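Local coordinates for acarbose Kinase Mak1 (Uncultured bacterium, PDB 6WB4), which probably phosphorylates the antidiabetic drug acarbose, using ATP, as a carbohydrate kinase of the pfkB (ribokinase-like) family, at residues F219-V227 with A236-E244; L245-S253 with F284-A295. All blocks are in the same frame, centred on the assembly; numbering follows the deposited sequence.

Contact 1: residues F219-V227 with A236-E244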
loop_
_atom_site.group_PDB
_atom_site.type_symbol
_atom_site.label_atom_id
_atom_site.label_comp_id
_atom_site.label_asym_id
_atom_site.label_seq_id
_atom_site.Cartn_x
_atom_site.Cartn_y
_atom_site.Cartn_z
ATOM N N PHE B 219 -7.391 25.843 -29.259
ATOM C CA PHE B 219 -6.943 26.222 -30.599
ATOM C C PHE B 219 -6.556 27.700 -30.716
ATOM O O PHE B 219 -5.682 28.063 -31.507
ATOM C CB PHE B 219 -8.024 25.899 -31.628
ATOM C CG PHE B 219 -8.216 24.435 -31.848
ATOM C CD1 PHE B 219 -7.123 23.590 -31.926
ATOM C CD2 PHE B 219 -9.484 23.902 -31.994
ATOM C CE1 PHE B 219 -7.289 22.241 -32.128
ATOM C CE2 PHE B 219 -9.659 22.557 -32.205
ATOM C CZ PHE B 219 -8.559 21.721 -32.272
ATOM N N ALA B 220 -7.245 28.553 -29.967
ATOM C CA ALA B 220 -6.973 29.989 -29.989
ATOM C C ALA B 220 -5.619 30.307 -29.374
ATOM O O ALA B 220 -4.864 31.126 -29.892
ATOM C CB ALA B 220 -8.073 30.758 -29.266
ATOM N N ARG B 221 -5.328 29.673 -28.245
ATOM C CA ARG B 221 -4.143 30.015 -27.476
ATOM C C ARG B 221 -3.007 29.005 -27.641
ATOM O O ARG B 221 -1.916 29.216 -27.114
ATOM C CB ARG B 221 -4.520 30.143 -25.996
ATOM C CG ARG B 221 -5.473 31.300 -25.698
ATOM C CD ARG B 221 -5.734 31.460 -24.208
ATOM N NE ARG B 221 -4.501 31.539 -23.430
ATOM C CZ ARG B 221 -3.902 32.675 -23.087
ATOM N NH1 ARG B 221 -4.432 33.837 -23.446
ATOM N NH2 ARG B 221 -2.781 32.650 -22.377
ATOM N N GLY B 222 -3.249 27.928 -28.388
ATOM C CA GLY B 222 -2.277 26.845 -28.491
ATOM C C GLY B 222 -1.962 26.325 -29.884
ATOM O O GLY B 222 -2.574 26.748 -30.864
ATOM N N ARG B 223 -1.037 25.369 -29.968
ATOM C CA ARG B 223 -0.569 24.870 -31.264
ATOM C C ARG B 223 -1.216 23.556 -31.695
ATOM O O ARG B 223 -0.849 22.999 -32.725
ATOM C CB ARG B 223 0.948 24.678 -31.232
ATOM C CG ARG B 223 1.397 23.623 -30.238
ATOM C CD ARG B 223 2.899 23.382 -30.299
ATOM N NE ARG B 223 3.296 22.696 -31.523
ATOM C CZ ARG B 223 3.973 23.286 -32.505
ATOM N NH1 ARG B 223 4.321 24.562 -32.392
ATOM N NH2 ARG B 223 4.303 22.609 -33.598
ATOM N N ALA B 224 -2.190 23.077 -30.923
ATOM C CA ALA B 224 -2.816 21.777 -31.168
ATOM C C ALA B 224 -3.416 21.690 -32.560
ATOM O O ALA B 224 -4.018 22.646 -33.041
ATOM C CB ALA B 224 -3.882 21.495 -30.125
ATOM N N GLN B 225 -3.217 20.548 -33.214
ATOM C CA GLN B 225 -3.814 20.291 -34.522
ATOM C C GLN B 225 -5.211 19.722 -34.354
ATOM O O GLN B 225 -6.074 19.904 -35.208
ATOM C CB GLN B 225 -2.955 19.328 -35.339
ATOM C CG GLN B 225 -1.577 19.853 -35.684
ATOM C CD GLN B 225 -0.686 18.771 -36.248
ATOM O OE1 GLN B 225 -1.169 17.743 -36.722
ATOM N NE2 GLN B 225 0.624 18.987 -36.189
ATOM N N PHE B 226 -5.421 19.016 -33.248
ATOM C CA PHE B 226 -6.748 18.530 -32.902
ATOM C C PHE B 226 -6.856 18.250 -31.403
ATOM O O PHE B 226 -5.850 18.202 -30.700
ATOM C CB PHE B 226 -7.088 17.262 -33.702
ATOM C CG PHE B 226 -5.986 16.240 -33.724
ATOM C CD1 PHE B 226 -5.880 15.301 -32.716
ATOM C CD2 PHE B 226 -5.064 16.215 -34.757
ATOM C CE1 PHE B 226 -4.867 14.359 -32.734
ATOM C CE2 PHE B 226 -4.054 15.278 -34.778
ATOM C CZ PHE B 226 -3.958 14.347 -33.768
ATOM N N VAL B 227 -8.080 18.070 -30.916
ATOM C CA VAL B 227 -8.285 17.765 -29.506
ATOM C C VAL B 227 -9.171 16.539 -29.379
ATOM O O VAL B 227 -10.283 16.507 -29.902
ATOM C CB VAL B 227 -8.931 18.939 -28.738
ATOM C CG1 VAL B 227 -9.277 18.513 -27.319
ATOM C CG2 VAL B 227 -8.005 20.145 -28.715
ATOM N N ALA B 236 -15.816 8.535 -27.867
ATOM C CA ALA B 236 -14.857 9.633 -27.953
ATOM C C ALA B 236 -15.260 10.679 -28.981
ATOM O O ALA B 236 -15.953 10.384 -29.959
ATOM C CB ALA B 236 -13.476 9.099 -28.282
ATOM N N ARG B 237 -14.831 11.911 -28.731
ATOM C CA ARG B 237 -15.084 13.032 -29.619
ATOM C C ARG B 237 -13.767 13.687 -29.994
ATOM O O ARG B 237 -12.941 13.981 -29.130
ATOM C CB ARG B 237 -16.063 14.026 -28.971
ATOM C CG ARG B 237 -17.485 13.448 -28.861
ATOM C CD ARG B 237 -18.524 14.386 -28.237
ATOM N NE ARG B 237 -18.838 14.085 -26.840
ATOM C CZ ARG B 237 -18.063 14.378 -25.804
ATOM N NH1 ARG B 237 -16.893 14.964 -25.999
ATOM N NH2 ARG B 237 -18.450 14.069 -24.572
ATOM N N VAL B 238 -13.577 13.892 -31.295
ATOM C CA VAL B 238 -12.355 14.488 -31.819
ATOM C C VAL B 238 -12.622 15.819 -32.510
ATOM O O VAL B 238 -13.360 15.894 -33.493
ATOM C CB VAL B 238 -11.649 13.549 -32.817
ATOM C CG1 VAL B 238 -10.404 14.209 -33.367
ATOM C CG2 VAL B 238 -11.290 12.231 -32.152
ATOM N N TRP B 239 -12.015 16.873 -31.984
ATOM C CA TRP B 239 -12.150 18.195 -32.563
ATOM C C TRP B 239 -10.932 18.567 -33.381
ATOM O O TRP B 239 -9.816 18.456 -32.889
ATOM C CB TRP B 239 -12.341 19.241 -31.468
ATOM C CG TRP B 239 -13.470 18.977 -30.545
ATOM C CD1 TRP B 239 -13.491 18.107 -29.496
ATOM C CD2 TRP B 239 -14.741 19.622 -30.561
ATOM N NE1 TRP B 239 -14.710 18.157 -28.869
ATOM C CE2 TRP B 239 -15.497 19.084 -29.505
ATOM C CE3 TRP B 239 -15.324 20.600 -31.376
ATOM C CZ2 TRP B 239 -16.799 19.489 -29.238
ATOM C CZ3 TRP B 239 -16.616 20.997 -31.113
ATOM C CH2 TRP B 239 -17.340 20.447 -30.051
ATOM N N ARG B 240 -11.149 19.034 -34.608
ATOM C CA ARG B 240 -10.077 19.584 -35.440
ATOM C C ARG B 240 -10.241 21.099 -35.571
ATOM O O ARG B 240 -11.318 21.628 -35.307
ATOM C CB ARG B 240 -10.062 18.937 -36.827
ATOM C CG ARG B 240 -10.009 17.422 -36.783
ATOM C CD ARG B 240 -10.128 16.789 -38.154
ATOM N NE ARG B 240 -11.461 16.906 -38.729
ATOM C CZ ARG B 240 -11.873 16.201 -39.778
ATOM N NH1 ARG B 240 -11.050 15.334 -40.354
ATOM N NH2 ARG B 240 -13.102 16.357 -40.252
ATOM N N ARG B 241 -9.176 21.789 -35.980
ATOM C CA ARG B 241 -9.239 23.235 -36.207
ATOM C C ARG B 241 -10.310 23.643 -37.217
ATOM O O ARG B 241 -11.230 24.392 -36.883
ATOM C CB ARG B 241 -7.881 23.772 -36.672
ATOM C CG ARG B 241 -6.955 24.186 -35.541
ATOM C CD ARG B 241 -5.681 24.844 -36.055
ATOM N NE ARG B 241 -4.672 24.952 -35.003
ATOM C CZ ARG B 241 -4.653 25.904 -34.071
ATOM N NH1 ARG B 241 -5.586 26.853 -34.061
ATOM N NH2 ARG B 241 -3.695 25.914 -33.151
ATOM N N SER B 242 -10.184 23.152 -38.445
ATOM C CA SER B 242 -11.121 23.495 -39.508
ATOM C C SER B 242 -12.569 23.166 -39.156
ATOM O O SER B 242 -13.402 24.061 -39.042
ATOM C CB SER B 242 -10.734 22.783 -40.805
ATOM O OG SER B 242 -9.449 23.191 -41.241
ATOM N N ASP B 243 -12.856 21.881 -38.983
ATOM C CA ASP B 243 -14.170 21.427 -38.533
ATOM C C ASP B 243 -14.716 22.196 -37.330
ATOM O O ASP B 243 -14.046 22.361 -36.314
ATOM C CB ASP B 243 -14.125 19.934 -38.206
ATOM C CG ASP B 243 -14.335 19.065 -39.430
ATOM O OD1 ASP B 243 -13.900 19.470 -40.529
ATOM O OD2 ASP B 243 -14.936 17.978 -39.293
ATOM N N GLU B 244 -15.932 22.699 -37.481
ATOM C CA GLU B 244 -16.609 23.393 -36.402
ATOM C C GLU B 244 -17.298 22.355 -35.524
ATOM O O GLU B 244 -17.690 22.627 -34.390
ATOM C CB GLU B 244 -17.616 24.404 -36.960
ATOM C CG GLU B 244 -18.161 25.382 -35.931
ATOM C CD GLU B 244 -18.935 26.521 -36.566
ATOM O OE1 GLU B 244 -18.795 26.724 -37.791
ATOM O OE2 GLU B 244 -19.683 27.211 -35.842
#

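Contact 2: residues L245-S253 with F284-A295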
loop_
_atom_site.group_PDB
_atom_site.type_symbol
_atom_site.label_atom_id
_atom_site.label_comp_id
_atom_site.label_asym_id
_atom_site.label_seq_id
_atom_site.Cartn_x
_atom_site.Cartn_y
_atom_site.Cartn_z
ATOM N N LEU B 245 -17.443 21.157 -36.073
ATOM C CA LEU B 245 -18.153 20.076 -35.408
ATOM C C LEU B 245 -17.187 18.966 -35.009
ATOM O O LEU B 245 -16.195 18.724 -35.698
ATOM C CB LEU B 245 -19.253 19.528 -36.320
ATOM C CG LEU B 245 -20.578 20.291 -36.272
ATOM C CD1 LEU B 245 -21.686 19.495 -36.953
ATOM C CD2 LEU B 245 -20.951 20.659 -34.837
ATOM N N PRO B 246 -17.468 18.294 -33.883
ATOM C CA PRO B 246 -16.604 17.199 -33.433
ATOM C C PRO B 246 -16.800 15.941 -34.267
ATOM O O PRO B 246 -17.930 15.637 -34.649
ATOM C CB PRO B 246 -17.059 16.966 -31.994
ATOM C CG PRO B 246 -18.491 17.358 -31.997
ATOM C CD PRO B 246 -18.624 18.487 -32.989
ATOM N N LEU B 247 -15.716 15.227 -34.551
ATOM C CA LEU B 247 -15.827 13.868 -35.070
ATOM C C LEU B 247 -16.200 12.950 -33.918
ATOM O O LEU B 247 -15.494 12.885 -32.910
ATOM C CB LEU B 247 -14.521 13.412 -35.728
ATOM C CG LEU B 247 -14.441 13.572 -37.249
ATOM C CD1 LEU B 247 -14.873 14.973 -37.683
ATOM C CD2 LEU B 247 -13.035 13.269 -37.744
ATOM N N ARG B 248 -17.325 12.263 -34.053
ATOM C CA ARG B 248 -17.806 11.398 -32.987
ATOM C C ARG B 248 -17.439 9.937 -33.241
ATOM O O ARG B 248 -17.705 9.410 -34.318
ATOM C CB ARG B 248 -19.318 11.561 -32.851
ATOM C CG ARG B 248 -19.729 13.007 -32.575
ATOM C CD ARG B 248 -21.227 13.165 -32.396
ATOM N NE ARG B 248 -21.542 14.169 -31.386
ATOM C CZ ARG B 248 -21.621 15.473 -31.632
ATOM N NH1 ARG B 248 -21.409 15.935 -32.859
ATOM N NH2 ARG B 248 -21.914 16.316 -30.651
ATOM N N ILE B 249 -16.813 9.291 -32.260
ATOM C CA ILE B 249 -16.399 7.896 -32.418
ATOM C C ILE B 249 -17.053 7.002 -31.378
ATOM O O ILE B 249 -16.690 7.027 -30.204
ATOM C CB ILE B 249 -14.869 7.713 -32.331
ATOM C CG1 ILE B 249 -14.166 8.520 -33.420
ATOM C CG2 ILE B 249 -14.506 6.260 -32.539
ATOM C CD1 ILE B 249 -13.812 9.899 -33.005
ATOM N N SER B 250 -17.985 6.179 -31.837
ATOM C CA SER B 250 -18.740 5.293 -30.967
ATOM C C SER B 250 -17.820 4.276 -30.312
ATOM O O SER B 250 -16.842 3.835 -30.922
ATOM C CB SER B 250 -19.837 4.585 -31.761
ATOM O OG SER B 250 -20.583 5.510 -32.535
ATOM N N PRO B 251 -18.119 3.909 -29.059
ATOM C CA PRO B 251 -17.308 2.887 -28.393
ATOM C C PRO B 251 -17.448 1.557 -29.121
ATOM O O PRO B 251 -18.423 1.350 -29.842
ATOM C CB PRO B 251 -17.895 2.826 -26.978
ATOM C CG PRO B 251 -19.276 3.344 -27.115
ATOM C CD PRO B 251 -19.254 4.349 -28.233
ATOM N N ILE B 252 -16.490 0.660 -28.926
ATOM C CA ILE B 252 -16.416 -0.546 -29.740
ATOM C C ILE B 252 -16.589 -1.803 -28.894
ATOM O O ILE B 252 -16.025 -1.907 -27.808
ATOM C CB ILE B 252 -15.073 -0.585 -30.509
ATOM C CG1 ILE B 252 -15.149 0.325 -31.736
ATOM C CG2 ILE B 252 -14.711 -1.981 -30.930
ATOM C CD1 ILE B 252 -13.931 0.281 -32.621
ATOM N N SER B 253 -17.383 -2.746 -29.390
ATOM C CA SER B 253 -17.645 -3.991 -28.673
ATOM C C SER B 253 -16.897 -5.185 -29.276
ATOM O O SER B 253 -17.075 -5.502 -30.447
ATOM C CB SER B 253 -19.149 -4.268 -28.659
ATOM O OG SER B 253 -19.437 -5.572 -28.187
ATOM N N PHE B 284 -9.000 10.510 -38.565
ATOM C CA PHE B 284 -10.259 9.817 -38.341
ATOM C C PHE B 284 -9.991 8.341 -38.029
ATOM O O PHE B 284 -10.562 7.778 -37.092
ATOM C CB PHE B 284 -11.173 9.967 -39.556
ATOM C CG PHE B 284 -12.573 9.476 -39.327
ATOM C CD1 PHE B 284 -13.058 9.296 -38.041
ATOM C CD2 PHE B 284 -13.406 9.197 -40.398
ATOM C CE1 PHE B 284 -14.342 8.841 -37.824
ATOM C CE2 PHE B 284 -14.695 8.745 -40.188
ATOM C CZ PHE B 284 -15.163 8.566 -38.898
ATOM N N GLY B 285 -9.118 7.725 -38.816
ATOM C CA GLY B 285 -8.749 6.340 -38.610
ATOM C C GLY B 285 -7.901 6.135 -37.366
ATOM O O GLY B 285 -8.000 5.097 -36.704
ATOM N N ALA B 286 -7.072 7.120 -37.037
ATOM C CA ALA B 286 -6.258 7.042 -35.827
ATOM C C ALA B 286 -7.162 7.035 -34.598
ATOM O O ALA B 286 -6.857 6.397 -33.587
ATOM C CB ALA B 286 -5.269 8.195 -35.762
ATOM N N ALA B 287 -8.279 7.746 -34.694
ATOM C CA ALA B 287 -9.257 7.768 -33.618
ATOM C C ALA B 287 -9.906 6.400 -33.431
ATOM O O ALA B 287 -10.108 5.957 -32.298
ATOM C CB ALA B 287 -10.315 8.823 -33.886
ATOM N N ARG B 288 -10.228 5.727 -34.536
ATOM C CA ARG B 288 -10.846 4.404 -34.454
ATOM C C ARG B 288 -9.860 3.369 -33.935
ATOM O O ARG B 288 -10.236 2.477 -33.172
ATOM C CB ARG B 288 -11.420 3.972 -35.804
ATOM C CG ARG B 288 -12.926 4.217 -35.916
ATOM C CD ARG B 288 -13.531 3.623 -37.176
ATOM N NE ARG B 288 -13.934 2.231 -36.991
ATOM C CZ ARG B 288 -13.495 1.218 -37.735
ATOM N NH1 ARG B 288 -12.640 1.438 -38.724
ATOM N NH2 ARG B 288 -13.915 -0.013 -37.492
ATOM N N ALA B 289 -8.598 3.493 -34.326
ATOM C CA ALA B 289 -7.567 2.645 -33.741
ATOM C C ALA B 289 -7.573 2.858 -32.235
ATOM O O ALA B 289 -7.543 1.899 -31.465
ATOM C CB ALA B 289 -6.195 2.954 -34.331
ATOM N N GLY B 290 -7.642 4.130 -31.833
ATOM C CA GLY B 290 -7.704 4.519 -30.433
ATOM C C GLY B 290 -8.860 3.850 -29.721
ATOM O O GLY B 290 -8.695 3.350 -28.605
ATOM N N ALA B 291 -10.034 3.842 -30.355
ATOM C CA ALA B 291 -11.211 3.195 -29.763
ATOM C C ALA B 291 -11.014 1.687 -29.561
ATOM O O ALA B 291 -11.430 1.146 -28.529
ATOM C CB ALA B 291 -12.437 3.446 -30.622
ATOM N N VAL B 292 -10.367 1.019 -30.527
ATOM C CA VAL B 292 -10.095 -0.420 -30.421
ATOM C C VAL B 292 -9.171 -0.685 -29.238
ATOM O O VAL B 292 -9.431 -1.578 -28.416
ATOM C CB VAL B 292 -9.476 -1.013 -31.724
ATOM C CG1 VAL B 292 -9.021 -2.453 -31.502
ATOM C CG2 VAL B 292 -10.467 -0.943 -32.894
ATOM N N GLY B 293 -8.091 0.088 -29.162
ATOM C CA GLY B 293 -7.197 0.026 -28.022
ATOM C C GLY B 293 -7.982 0.194 -26.729
ATOM O O GLY B 293 -7.822 -0.594 -25.804
ATOM N N GLY B 294 -8.847 1.208 -26.682
ATOM C CA GLY B 294 -9.699 1.449 -25.533
ATOM C C GLY B 294 -10.595 0.271 -25.173
ATOM O O GLY B 294 -10.695 -0.109 -24.001
ATOM N N ALA B 295 -11.258 -0.305 -26.175
ATOM C CA ALA B 295 -12.151 -1.439 -25.942
ATOM C C ALA B 295 -11.405 -2.645 -25.385
ATOM O O ALA B 295 -11.908 -3.360 -24.512
ATOM C CB ALA B 295 -12.866 -1.819 -27.219
#

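Contact 1: residues F219-V227 with A236-E244
A beta hairpin in the central sheet of the pfkB kinase fold begins here, where Phe226 and Val227 pair antiparallel with Trp239 and Arg240. Val227 and Trp239 form the hydrogen-bonded pair: Val227 N donates to Trp239 O and Trp239 N to Val227 O, each over 2.7 Å. Phe226 and Arg240 are the next, non-hydrogen-bonded pair, their side chains on the face of the sheet away from Val227 and Trp239. Where the pairing ends, the side chain of Arg241 takes over. Extended from CG to NE, it runs past the Phe219 ring in the opposite direction and reaches the turn that leaves the helix. Arg241 NH1 donates to Phe219 O at 2.8 Å, 149° at the hydrogen. Arg241 NH2 adds a weak bond to Gly222 O at 2.7 Å. Carbonyls from the last turn of the helix and from the loop after it thus gather at the guanidinium, and their partial negative charge would probably suit its positive one. The aliphatic part of Arg241 works as well, CG sitting over one face of the Phe219 ring in a CH-pi contact, 3.9 Å from the centroid. An edge of that ring meets Trp239 O, with Phe219 CZ 3.6 Å away. On their face of the sheet, Val227 and Trp239 pack on helix 211-221, touching Val218 and Val215 respectively, while Trp239 NE1 hydrogen-bonds to Glu211. On the other face, Phe226 and Arg240 meet Ile283 of helix 283-298, and Phe226 also stands edge-to-face with Tyr277 of helix 265-280.

Contact 2: residues L245-S253 with F284-A295
Strand 247-249 runs at 26° to the axis of helix 284-295, in the same N-to-C sense and 9.4 Å away at closest approach. This is the alpha/beta layering of the ribokinase-like fold at its margin: the strand is outermost in the central sheet within this chain, and the helix packs along one face of it, nearly aligned with the strand. No hydrogen bond joins the two segments; they meet through apolar side chains. Leu247, Ile249 and Ile252 all point toward the helix, Ile252 from the loop beyond the strand. At the N-terminal end of the helix, Leu247 CD2 approaches Phe284 CD1 at 4.0 Å, the leucine branch meeting the ring at a slant, while the ring edge faces Ile249 CG1. Phe284 reaches the strand because its CG is anti to the backbone N (chi1 -171°), which carries the ring toward Leu247 and Ile249 although the bond to CB does not itself point at the strand. Ile249 divides its branches between successive turns: CD1 rests on Ala287 CB at 3.8 Å, and CG2 on Ala291 CB at 4.0 Å. Arg288 flanks Ile249 with its aliphatic CG, its NH1 being bonded to Leu317 O in helix 310-318. Further along, Ile252 bridges the next turn, with CG2 beside Ala295 CB and the end of its longer branch, CD1, set against Val292 CG2 at 3.7 Å.

How the contacts relate
The two contacts follow one another in the sequence and are joined through neighbouring strands of the central sheet, their centres 16 Å apart. Strand 236-240, in the second segment of contact 1, pairs with strand 247-249 of contact 2: Val238 O lies 2.7 Å from Leu247 N, and Ala236 O 2.7 Å from Ile249 N, both probable hydrogen bonds. On the side facing helix 283-298, Val238 CG2 packs against Ile249 CD1 at 3.5 Å, and Ala287 touches both residues. ATP borders each contact at one end, touching Ala236 in contact 1 and Pro251 and Gly294 in contact 2, where the Ala291 side chain lies about 5 Å from it; Arg241 follows the other end of strand 236-240.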